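Local structure of malonyl CoA-acyl carrier protein transacylase (Synechocystis sp. PCC 6803 substr. Kazusa, 4RR5) at residues T24-E29 against A71-D76; L38-V43 against Q60-V65; G122-A127 against A164-I169. The protein transfers the malonyl group from malonyl-CoA to holo acyl carrier protein, giving malonyl-ACP and free CoA for fatty acid biosynthesis. All coordinates share one frame; numbering follows the deposited sequence.

Contact 1: residues T24-E29 against A71-D76; sequences TAIAKE and ADLLRD
Thr24 and Ile26 pack against Asp72, Leu73 and Asp76 in a surface contact between two nearly antiparallel helices, the first turn of helix 25-38 meeting the last turns of helix 56-76. The short helix axes come within 10.0 Å at an angle of 153°, a spacing that medium-sized aliphatic side chains can bridge, and no hydrogen bond crosses. Leu73 carries much of the contact through CD2. Thr24 meets it tip to tip, its OG1 3.7 Å from Leu73 CD2, while CB and CG2 of the threonine close on the same methyl. Thr24 is the N-cap of helix 25-38: with OG1 set between the backbone N and the carbonyl carbon (chi1 71°), the hydroxyl accepts from Ala27 N over 3.1 Å at a fairly straight 152°, and it is also hydrogen-bonded to Leu21 O. Threonine suits the place because its oxygen caps the helix while its carbon atoms stay available for packing.

Ile26 slides past Leu73 in the opposite direction, with CB 4.0 Å from Leu73 CD2. Its two branches divide the remaining work: CG2 lies 3.9 Å from Asp72 CB, and CD1 lies 3.9 Å from Asp76 CB. Both aspartates thus offer their CB methylenes to the isoleucine, and Asp72 OD2 is hydrogen-bonded to Tyr96 OH and forms a salt bridge with Lys30 NZ.

Helix 287-291 adjoins the pair, Leu287 touching Thr24 and Leu290 touching Leu73, while Leu74 of helix 56-76 packs on Trp260 and Val262 of strand 258-262.

Contact 2: residues L38-V43 against Q60-V65; sequences LGWSVV and QPCLYV
Val42 and Cys62 mark the nearest approach of the two backbones, their CA atoms 5.7 Å apart, where the link from helix 25-38 to helix 42-46 passes alongside helix 56-76. Val42 spreads two methyls over this helix: CG1 rests 3.8 Å from Cys62 SG and also near its CA, whereas CG2 meets CG2 of Val65 tip to tip at 4.0 Å. A branched, compact side chain suits so close a backbone approach.

Trp40 presents the rim of its six-membered ring. Cys62 SG lies at the edge, in the ring plane, 4.0 Å from Trp40 CZ3, and the sulfur stands 85° off the ring normal, an edge-on sulfur-aromatic contact. Next along the rim, CH2 lies 3.8 Å from Pro61 CG, with CZ2 close behind; the two side chains cross at about a right angle. Leu38 CB lies above one ring face, offset toward the rim.

The connection is a tight helix-to-helix turn within the acyl transferase domain. Gly39 leaves helix 25-38 with positive phi, where a side chain would jam against the carbonyl oxygen of Leu38, and Ser41 opens helix 42-46 as its N-cap, OG accepting from Glu44 N.

The Leu38 side chain crosses Pro61 obliquely, its CD2 3.8 Å from Pro61 CB. Pro61 is tolerated inside helix 56-76 at a kink, where its nitrogen makes no bond to the preceding turn. Its side chain also touches Leu107 of helix 103-119. The Pro61 side chain lies about 12 Å from that of Ser88, the probable active-site serine.

Contact 3: residues G122-A127 against A164-I169; sequences GGMMAA and AGVEAI
Met124 and Ala126 lie on strand 124-129 of the mixed sheet and turn their side chains to helix 163-171, which covers that face. Strand and helix run nearly parallel, 18° apart with axes 8.2 Å from one another, so small or slender side chains fit between them. Val166 is the centrepiece. Its CG1, anti to the backbone N (chi1 178°), reaches Ala126 CB at 3.6 Å and Met124 CE at 3.7 Å, while CG2 lies 3.6 Å from the carbonyl oxygen of Met124. Met124 stretches out in an extended chain and crosses Val166 obliquely; its CE also lies 3.9 Å from Glu167 OE1, where the bent glutamate crosses the methionine at about a right angle. An alanine at Met124 would probably open a gap beside Val166 CG1 and leave the Glu167 carboxylate without the methyl it rests against. Alternation along the strand sends Met125 to the other face, its side chain about 5 Å from that of His188, a probable active-site residue. Strand 124-129 runs between strands 156-161 and 178-180, while Val166 also touches Val146 of strand 146-153 and Ile169 packs against helix 133-140.

From the N terminus, the chain enters helix 25-38 at residues 24-29 and passes through the turn at 38-43. Contact 2 then closes the inner loop at 60-65, and contact 1 closes the outer one at 71-76, so the loop of contact 2 lies wholly within that of contact 1. Both use helix 56-76, at sites whose centres are 15 Å apart, and bind helices 25-38 and 42-46 to it. Contact 3 follows in series, closing a later loop from 122-127 to 164-169 that joins the mixed sheet to helix 163-171. It lies across the chain's centre from contact 1, about 40 Å away between centres. None of the three contacts cross along the chain.

Contact 1: residues T24-E29 against A71-D76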
ATOM      1  N   THR A  24     -16.850   9.478  15.117  1.00 21.23           N
ATOM      2  CA  THR A  24     -17.500  10.018  13.918  1.00 23.45           C
ATOM      3  C   THR A  24     -18.579   9.040  13.401  1.00 22.27           C
ATOM      4  O   THR A  24     -18.419   7.812  13.466  1.00 19.08           O
ATOM      5  CB  THR A  24     -16.471  10.326  12.768  1.00 27.02           C
ATOM      6  OG1 THR A  24     -15.960   9.105  12.207  1.00 22.81           O
ATOM      7  CG2 THR A  24     -15.298  11.169  13.273  1.00 18.30           C
ATOM      8  N   ALA A  25     -19.681   9.590  12.908  1.00 20.24           N
ATOM      9  CA  ALA A  25     -20.754   8.779  12.341  1.00 22.77           C
ATOM     10  C   ALA A  25     -20.264   7.980  11.133  1.00 24.80           C
ATOM     11  O   ALA A  25     -20.609   6.803  10.967  1.00 23.82           O
ATOM     12  CB  ALA A  25     -21.932   9.663  11.948  1.00 21.00           C
ATOM     13  N   ILE A  26     -19.452   8.631  10.300  1.00 25.25           N
ATOM     14  CA  ILE A  26     -18.886   8.013   9.101  1.00 24.91           C
ATOM     15  C   ILE A  26     -18.083   6.757   9.447  1.00 22.35           C
ATOM     16  O   ILE A  26     -18.298   5.705   8.853  1.00 25.09           O
ATOM     17  CB  ILE A  26     -18.021   9.028   8.320  1.00 23.31           C
ATOM     18  CG1 ILE A  26     -18.923   9.852   7.389  1.00 17.69           C
ATOM     19  CG2 ILE A  26     -16.886   8.317   7.547  1.00 23.77           C
ATOM     20  CD1 ILE A  26     -18.307  11.131   6.844  1.00 15.75           C
ATOM     21  N   ALA A  27     -17.204   6.852  10.442  1.00 22.71           N
ATOM     22  CA  ALA A  27     -16.423   5.698  10.890  1.00 20.78           C
ATOM     23  C   ALA A  27     -17.291   4.607  11.499  1.00 24.12           C
ATOM     24  O   ALA A  27     -17.083   3.426  11.209  1.00 23.86           O
ATOM     25  CB  ALA A  27     -15.353   6.122  11.895  1.00 18.01           C
ATOM     26  N   LYS A  28     -18.240   4.993  12.356  1.00 24.22           N
ATOM     27  CA  LYS A  28     -19.099   4.021  13.035  1.00 23.78           C
ATOM     28  C   LYS A  28     -19.757   3.133  11.989  1.00 25.65           C
ATOM     29  O   LYS A  28     -19.645   1.904  12.028  1.00 24.96           O
ATOM     30  CB  LYS A  28     -20.153   4.729  13.894  1.00 25.12           C
ATOM     31  CG  LYS A  28     -21.027   3.812  14.776  1.00 33.90           C
ATOM     32  CD  LYS A  28     -22.079   4.631  15.549  1.00 35.05           C
ATOM     33  CE  LYS A  28     -22.901   3.791  16.521  1.00 39.71           C
ATOM     34  NZ  LYS A  28     -23.963   4.608  17.229  1.00 45.22           N
ATOM     35  N   GLU A  29     -20.404   3.791  11.033  1.00 25.97           N
ATOM     36  CA  GLU A  29     -21.096   3.147   9.932  1.00 22.06           C
ATOM     37  C   GLU A  29     -20.190   2.186   9.147  1.00 23.73           C
ATOM     38  O   GLU A  29     -20.459   0.987   9.074  1.00 26.69           O
ATOM     39  CB  GLU A  29     -21.683   4.237   9.027  1.00 26.34           C
ATOM     40  CG  GLU A  29     -22.147   3.792   7.652  1.00 32.20           C
ATOM     41  CD  GLU A  29     -22.539   4.972   6.759  1.00 44.13           C
ATOM     42  OE1 GLU A  29     -22.699   6.105   7.270  1.00 44.14           O
ATOM     43  OE2 GLU A  29     -22.686   4.766   5.534  1.00 56.54           O
ATOM     44  N   ALA A  71     -10.408   8.839   4.248  1.00 24.75           N
ATOM     45  CA  ALA A  71     -10.723   9.520   3.000  1.00 21.92           C
ATOM     46  C   ALA A  71     -12.092  10.201   3.055  1.00 25.58           C
ATOM     47  O   ALA A  71     -12.261  11.336   2.594  1.00 25.46           O
ATOM     48  CB  ALA A  71     -10.675   8.543   1.844  1.00 22.46           C
ATOM     49  N   ASP A  72     -13.077   9.504   3.605  1.00 25.45           N
ATOM     50  CA  ASP A  72     -14.411  10.069   3.683  1.00 22.71           C
ATOM     51  C   ASP A  72     -14.479  11.176   4.728  1.00 24.44           C
ATOM     52  O   ASP A  72     -15.224  12.136   4.566  1.00 27.05           O
ATOM     53  CB  ASP A  72     -15.427   8.987   3.988  1.00 22.27           C
ATOM     54  CG  ASP A  72     -15.589   8.031   2.846  1.00 29.23           C
ATOM     55  OD1 ASP A  72     -15.158   8.372   1.730  1.00 35.53           O
ATOM     56  OD2 ASP A  72     -16.149   6.945   3.047  1.00 30.82           O
ATOM     57  N   LEU A  73     -13.702  11.046   5.798  1.00 24.44           N
ATOM     58  CA  LEU A  73     -13.648  12.092   6.813  1.00 25.54           C
ATOM     59  C   LEU A  73     -13.060  13.381   6.230  1.00 27.47           C
ATOM     60  O   LEU A  73     -13.576  14.469   6.479  1.00 25.77           O
ATOM     61  CB  LEU A  73     -12.843  11.627   8.022  1.00 22.59           C
ATOM     62  CG  LEU A  73     -13.598  10.604   8.870  1.00 20.84           C
ATOM     63  CD1 LEU A  73     -12.702  10.075   9.970  1.00 20.22           C
ATOM     64  CD2 LEU A  73     -14.869  11.224   9.429  1.00 17.88           C
ATOM     65  N   LEU A  74     -11.993  13.235   5.446  1.00 26.24           N
ATOM     66  CA  LEU A  74     -11.399  14.342   4.702  1.00 26.62           C
ATOM     67  C   LEU A  74     -12.406  15.006   3.761  1.00 28.88           C
ATOM     68  O   LEU A  74     -12.538  16.232   3.737  1.00 28.36           O
ATOM     69  CB  LEU A  74     -10.186  13.848   3.916  1.00 22.57           C
ATOM     70  CG  LEU A  74      -8.961  13.692   4.800  1.00 29.79           C
ATOM     71  CD1 LEU A  74      -7.894  12.803   4.144  1.00 30.33           C
ATOM     72  CD2 LEU A  74      -8.413  15.079   5.165  1.00 25.48           C
ATOM     73  N   ARG A  75     -13.128  14.186   3.003  1.00 27.75           N
ATOM     74  CA  ARG A  75     -14.172  14.690   2.123  1.00 29.85           C
ATOM     75  C   ARG A  75     -15.215  15.489   2.889  1.00 35.94           C
ATOM     76  O   ARG A  75     -15.543  16.612   2.507  1.00 43.39           O
ATOM     77  CB  ARG A  75     -14.834  13.547   1.359  1.00 24.16           C
ATOM     78  CG  ARG A  75     -13.923  12.980   0.269  1.00 27.47           C
ATOM     79  CD  ARG A  75     -14.685  12.185  -0.774  1.00 25.67           C
ATOM     80  NE  ARG A  75     -13.790  11.717  -1.824  1.00 32.81           N
ATOM     81  CZ  ARG A  75     -13.311  12.487  -2.800  1.00 31.47           C
ATOM     82  NH1 ARG A  75     -13.642  13.771  -2.874  1.00 31.75           N
ATOM     83  NH2 ARG A  75     -12.495  11.968  -3.700  1.00 29.51           N
ATOM     84  N   ASP A  76     -15.707  14.927   3.986  1.00 35.43           N
ATOM     85  CA  ASP A  76     -16.691  15.605   4.815  1.00 33.70           C
ATOM     86  C   ASP A  76     -16.218  16.983   5.295  1.00 34.60           C
ATOM     87  O   ASP A  76     -17.015  17.918   5.376  1.00 39.40           O
ATOM     88  CB  ASP A  76     -17.052  14.732   6.012  1.00 35.94           C
ATOM     89  CG  ASP A  76     -18.400  15.089   6.601  1.00 36.12           C
ATOM     90  OD1 ASP A  76     -19.420  14.879   5.906  1.00 29.28           O
ATOM     91  OD2 ASP A  76     -18.433  15.579   7.752  1.00 33.44           O
TER

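Contact 2: residues L38-V43 against Q60-V65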
ATOM      1  N   LEU A  38     -16.745  -8.847   6.737  1.00 33.37           N
ATOM      2  CA  LEU A  38     -15.563  -9.616   7.119  1.00 31.68           C
ATOM      3  C   LEU A  38     -15.870 -10.729   8.104  1.00 31.92           C
ATOM      4  O   LEU A  38     -15.131 -11.702   8.191  1.00 33.54           O
ATOM      5  CB  LEU A  38     -14.506  -8.708   7.747  1.00 29.84           C
ATOM      6  CG  LEU A  38     -13.731  -7.705   6.909  1.00 26.23           C
ATOM      7  CD1 LEU A  38     -13.095  -6.722   7.851  1.00 23.36           C
ATOM      8  CD2 LEU A  38     -12.661  -8.414   6.104  1.00 27.49           C
ATOM      9  N   GLY A  39     -16.932 -10.560   8.881  1.00 33.28           N
ATOM     10  CA  GLY A  39     -17.249 -11.502   9.935  1.00 33.18           C
ATOM     11  C   GLY A  39     -16.502 -11.260  11.235  1.00 36.96           C
ATOM     12  O   GLY A  39     -16.575 -12.072  12.161  1.00 35.71           O
ATOM     13  N   TRP A  40     -15.779 -10.146  11.310  1.00 34.48           N
ATOM     14  CA  TRP A  40     -15.101  -9.759  12.539  1.00 29.35           C
ATOM     15  C   TRP A  40     -14.898  -8.257  12.568  1.00 31.76           C
ATOM     16  O   TRP A  40     -14.865  -7.603  11.530  1.00 32.96           O
ATOM     17  CB  TRP A  40     -13.758 -10.488  12.696  1.00 32.80           C
ATOM     18  CG  TRP A  40     -12.883 -10.548  11.461  1.00 34.22           C
ATOM     19  CD1 TRP A  40     -12.866 -11.537  10.524  1.00 31.43           C
ATOM     20  CD2 TRP A  40     -11.891  -9.593  11.050  1.00 34.60           C
ATOM     21  NE1 TRP A  40     -11.935 -11.260   9.556  1.00 33.05           N
ATOM     22  CE2 TRP A  40     -11.326 -10.069   9.848  1.00 33.46           C
ATOM     23  CE3 TRP A  40     -11.440  -8.374  11.569  1.00 33.33           C
ATOM     24  CZ2 TRP A  40     -10.326  -9.380   9.164  1.00 28.22           C
ATOM     25  CZ3 TRP A  40     -10.440  -7.691  10.889  1.00 28.52           C
ATOM     26  CH2 TRP A  40      -9.891  -8.201   9.704  1.00 27.49           C
ATOM     27  N   SER A  41     -14.771  -7.708  13.769  1.00 33.82           N
ATOM     28  CA  SER A  41     -14.682  -6.268  13.942  1.00 30.25           C
ATOM     29  C   SER A  41     -13.281  -5.726  13.674  1.00 33.08           C
ATOM     30  O   SER A  41     -12.297  -6.189  14.266  1.00 27.21           O
ATOM     31  CB  SER A  41     -15.115  -5.894  15.353  1.00 26.05           C
ATOM     32  OG  SER A  41     -14.819  -4.537  15.622  1.00 33.26           O
ATOM     33  N   VAL A  42     -13.191  -4.734  12.790  1.00 25.58           N
ATOM     34  CA  VAL A  42     -11.906  -4.079  12.544  1.00 28.57           C
ATOM     35  C   VAL A  42     -11.429  -3.310  13.791  1.00 25.55           C
ATOM     36  O   VAL A  42     -10.242  -3.342  14.127  1.00 25.42           O
ATOM     37  CB  VAL A  42     -11.982  -3.138  11.316  1.00 27.14           C
ATOM     38  CG1 VAL A  42     -10.742  -2.237  11.219  1.00 23.75           C
ATOM     39  CG2 VAL A  42     -12.145  -3.964  10.046  1.00 22.48           C
ATOM     40  N   VAL A  43     -12.351  -2.649  14.482  1.00 21.96           N
ATOM     41  CA  VAL A  43     -12.019  -1.932  15.712  1.00 25.88           C
ATOM     42  C   VAL A  43     -11.397  -2.858  16.738  1.00 27.13           C
ATOM     43  O   VAL A  43     -10.322  -2.572  17.277  1.00 26.06           O
ATOM     44  CB  VAL A  43     -13.256  -1.270  16.348  1.00 21.52           C
ATOM     45  CG1 VAL A  43     -12.848  -0.444  17.543  1.00 25.09           C
ATOM     46  CG2 VAL A  43     -13.932  -0.394  15.349  1.00 24.22           C
ATOM     47  N   GLN A  60      -4.362  -6.107   6.132  1.00 20.23           N
ATOM     48  CA  GLN A  60      -4.788  -5.497   4.890  1.00 23.76           C
ATOM     49  C   GLN A  60      -6.227  -4.979   5.001  1.00 22.14           C
ATOM     50  O   GLN A  60      -6.461  -3.792   4.771  1.00 20.30           O
ATOM     51  CB  GLN A  60      -4.610  -6.458   3.707  1.00 19.62           C
ATOM     52  CG  GLN A  60      -3.156  -6.791   3.429  1.00 18.39           C
ATOM     53  CD  GLN A  60      -2.960  -7.391   2.050  1.00 24.73           C
ATOM     54  OE1 GLN A  60      -3.670  -7.046   1.103  1.00 23.39           O
ATOM     55  NE2 GLN A  60      -2.008  -8.302   1.931  1.00 24.48           N
ATOM     56  N   PRO A  61      -7.193  -5.834   5.379  1.00 24.52           N
ATOM     57  CA  PRO A  61      -8.523  -5.211   5.461  1.00 23.51           C
ATOM     58  C   PRO A  61      -8.623  -4.143   6.566  1.00 25.07           C
ATOM     59  O   PRO A  61      -9.394  -3.188   6.413  1.00 22.71           O
ATOM     60  CB  PRO A  61      -9.455  -6.399   5.743  1.00 26.95           C
ATOM     61  CG  PRO A  61      -8.577  -7.489   6.234  1.00 23.55           C
ATOM     62  CD  PRO A  61      -7.239  -7.288   5.615  1.00 22.88           C
ATOM     63  N   CYS A  62      -7.857  -4.288   7.645  1.00 18.55           N
ATOM     64  CA  CYS A  62      -7.830  -3.236   8.658  1.00 25.18           C
ATOM     65  C   CYS A  62      -7.337  -1.893   8.089  1.00 26.93           C
ATOM     66  O   CYS A  62      -7.978  -0.853   8.301  1.00 24.01           O
ATOM     67  CB  CYS A  62      -6.966  -3.648   9.847  1.00 21.55           C
ATOM     68  SG  CYS A  62      -7.824  -4.701  11.030  1.00 26.89           S
ATOM     69  N   LEU A  63      -6.210  -1.908   7.374  1.00 21.53           N
ATOM     70  CA  LEU A  63      -5.672  -0.681   6.792  1.00 19.61           C
ATOM     71  C   LEU A  63      -6.620  -0.100   5.746  1.00 19.75           C
ATOM     72  O   LEU A  63      -6.792   1.113   5.666  1.00 19.05           O
ATOM     73  CB  LEU A  63      -4.305  -0.932   6.162  1.00 18.77           C
ATOM     74  CG  LEU A  63      -3.127  -1.056   7.118  1.00 21.92           C
ATOM     75  CD1 LEU A  63      -1.861  -1.398   6.348  1.00 20.46           C
ATOM     76  CD2 LEU A  63      -2.943   0.232   7.911  1.00 21.52           C
ATOM     77  N   TYR A  64      -7.240  -0.967   4.949  1.00 17.09           N
ATOM     78  CA  TYR A  64      -8.157  -0.498   3.926  1.00 19.39           C
ATOM     79  C   TYR A  64      -9.378   0.185   4.538  1.00 18.52           C
ATOM     80  O   TYR A  64      -9.794   1.241   4.081  1.00 18.97           O
ATOM     81  CB  TYR A  64      -8.603  -1.648   3.016  1.00 16.96           C
ATOM     82  CG  TYR A  64      -9.756  -1.284   2.082  1.00 17.31           C
ATOM     83  CD1 TYR A  64     -11.084  -1.428   2.484  1.00 16.30           C
ATOM     84  CD2 TYR A  64      -9.512  -0.806   0.795  1.00 19.39           C
ATOM     85  CE1 TYR A  64     -12.133  -1.109   1.642  1.00 16.34           C
ATOM     86  CE2 TYR A  64     -10.557  -0.484  -0.059  1.00 18.92           C
ATOM     87  CZ  TYR A  64     -11.866  -0.639   0.376  1.00 20.64           C
ATOM     88  OH  TYR A  64     -12.906  -0.331  -0.464  1.00 23.26           O
ATOM     89  N   VAL A  65      -9.971  -0.431   5.548  1.00 19.01           N
ATOM     90  CA  VAL A  65     -11.186   0.106   6.139  1.00 19.86           C
ATOM     91  C   VAL A  65     -10.902   1.464   6.788  1.00 20.28           C
ATOM     92  O   VAL A  65     -11.674   2.419   6.648  1.00 19.65           O
ATOM     93  CB  VAL A  65     -11.782  -0.882   7.182  1.00 26.82           C
ATOM     94  CG1 VAL A  65     -12.850  -0.196   8.042  1.00 22.22           C
ATOM     95  CG2 VAL A  65     -12.344  -2.119   6.490  1.00 17.58           C
TER

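Contact 3: residues G122-A127 against A164-I169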
ATOM      1  N   GLY A 122       6.058 -19.450   2.242  1.00 54.20           N
ATOM      2  CA  GLY A 122       7.227 -20.185   1.801  1.00 49.85           C
ATOM      3  C   GLY A 122       8.459 -19.295   1.773  1.00 53.59           C
ATOM      4  O   GLY A 122       9.451 -19.590   2.437  1.00 55.31           O
ATOM      5  N   GLY A 123       8.398 -18.198   1.020  1.00 50.97           N
ATOM      6  CA  GLY A 123       9.557 -17.339   0.828  1.00 46.96           C
ATOM      7  C   GLY A 123       9.637 -16.162   1.782  1.00 47.75           C
ATOM      8  O   GLY A 123       9.039 -16.187   2.861  1.00 42.97           O
ATOM      9  N   MET A 124      10.340 -15.110   1.358  1.00 49.12           N
ATOM     10  CA  MET A 124      10.779 -14.054   2.266  1.00 42.57           C
ATOM     11  C   MET A 124      11.096 -12.716   1.568  1.00 41.48           C
ATOM     12  O   MET A 124      11.481 -12.683   0.399  1.00 41.14           O
ATOM     13  CB  MET A 124      12.008 -14.566   3.020  1.00 45.76           C
ATOM     14  CG  MET A 124      12.653 -13.609   3.969  1.00 44.00           C
ATOM     15  SD  MET A 124      14.369 -14.080   4.207  1.00 57.93           S
ATOM     16  CE  MET A 124      15.063 -12.496   4.695  1.00 53.50           C
ATOM     17  N   MET A 125      10.924 -11.611   2.290  1.00 45.36           N
ATOM     18  CA  MET A 125      11.328 -10.296   1.798  1.00 38.00           C
ATOM     19  C   MET A 125      12.199  -9.553   2.813  1.00 38.43           C
ATOM     20  O   MET A 125      12.010  -9.695   4.022  1.00 39.90           O
ATOM     21  CB  MET A 125      10.101  -9.442   1.468  1.00 36.77           C
ATOM     22  CG  MET A 125       8.988 -10.181   0.741  1.00 36.14           C
ATOM     23  SD  MET A 125       7.519  -9.150   0.645  1.00 30.20           S
ATOM     24  CE  MET A 125       8.003  -7.995  -0.635  1.00 24.78           C
ATOM     25  N   ALA A 126      13.138  -8.750   2.313  1.00 37.68           N
ATOM     26  CA  ALA A 126      13.978  -7.904   3.163  1.00 41.01           C
ATOM     27  C   ALA A 126      14.077  -6.489   2.617  1.00 40.88           C
ATOM     28  O   ALA A 126      14.030  -6.278   1.406  1.00 41.95           O
ATOM     29  CB  ALA A 126      15.374  -8.498   3.308  1.00 41.33           C
ATOM     30  N   ALA A 127      14.226  -5.518   3.511  1.00 38.38           N
ATOM     31  CA  ALA A 127      14.402  -4.136   3.086  1.00 40.46           C
ATOM     32  C   ALA A 127      15.868  -3.734   3.215  1.00 44.08           C
ATOM     33  O   ALA A 127      16.591  -4.245   4.066  1.00 42.09           O
ATOM     34  CB  ALA A 127      13.518  -3.205   3.892  1.00 37.82           C
ATOM     35  N   ALA A 164      16.775 -18.538   1.251  1.00 52.83           N
ATOM     36  CA  ALA A 164      18.198 -18.680   0.955  1.00 50.67           C
ATOM     37  C   ALA A 164      18.732 -17.504   0.128  1.00 53.91           C
ATOM     38  O   ALA A 164      19.727 -16.881   0.507  1.00 53.83           O
ATOM     39  CB  ALA A 164      18.450 -19.994   0.235  1.00 35.79           C
ATOM     40  N   GLY A 165      18.057 -17.195  -0.980  1.00 52.83           N
ATOM     41  CA  GLY A 165      18.478 -16.127  -1.877  1.00 51.97           C
ATOM     42  C   GLY A 165      18.506 -14.719  -1.286  1.00 54.56           C
ATOM     43  O   GLY A 165      19.406 -13.923  -1.594  1.00 49.46           O
ATOM     44  N   VAL A 166      17.509 -14.396  -0.463  1.00 50.59           N
ATOM     45  CA  VAL A 166      17.408 -13.058   0.104  1.00 51.06           C
ATOM     46  C   VAL A 166      18.455 -12.870   1.192  1.00 59.65           C
ATOM     47  O   VAL A 166      19.069 -11.806   1.299  1.00 60.29           O
ATOM     48  CB  VAL A 166      16.011 -12.775   0.679  1.00 49.11           C
ATOM     49  CG1 VAL A 166      15.975 -11.393   1.306  1.00 47.57           C
ATOM     50  CG2 VAL A 166      14.963 -12.874  -0.419  1.00 46.04           C
ATOM     51  N   GLU A 167      18.667 -13.914   1.991  1.00 58.59           N
ATOM     52  CA  GLU A 167      19.752 -13.921   2.973  1.00 58.00           C
ATOM     53  C   GLU A 167      21.137 -13.719   2.322  1.00 64.41           C
ATOM     54  O   GLU A 167      22.036 -13.119   2.926  1.00 64.79           O
ATOM     55  CB  GLU A 167      19.726 -15.228   3.771  1.00 50.07           C
ATOM     56  CG  GLU A 167      18.502 -15.389   4.665  1.00 50.32           C
ATOM     57  CD  GLU A 167      18.588 -14.549   5.932  1.00 57.26           C
ATOM     58  OE1 GLU A 167      17.656 -14.621   6.756  1.00 59.56           O
ATOM     59  OE2 GLU A 167      19.588 -13.817   6.110  1.00 59.70           O
ATOM     60  N   ALA A 168      21.294 -14.211   1.092  1.00 56.77           N
ATOM     61  CA  ALA A 168      22.555 -14.117   0.365  1.00 55.22           C
ATOM     62  C   ALA A 168      22.920 -12.673   0.056  1.00 60.19           C
ATOM     63  O   ALA A 168      23.929 -12.156   0.544  1.00 59.50           O
ATOM     64  CB  ALA A 168      22.483 -14.926  -0.924  1.00 49.96           C
ATOM     65  N   ILE A 169      22.087 -12.040  -0.767  1.00 62.95           N
ATOM     66  CA  ILE A 169      22.253 -10.640  -1.136  1.00 61.58           C
ATOM     67  C   ILE A 169      22.450  -9.763   0.104  1.00 65.62           C
ATOM     68  O   ILE A 169      23.243  -8.813   0.073  1.00 66.51           O
ATOM     69  CB  ILE A 169      21.040 -10.148  -1.971  1.00 62.18           C
ATOM     70  CG1 ILE A 169      21.084 -10.774  -3.366  1.00 57.20           C
ATOM     71  CG2 ILE A 169      21.007  -8.626  -2.078  1.00 59.84           C
ATOM     72  CD1 ILE A 169      20.113 -10.158  -4.337  1.00 51.54           C
TER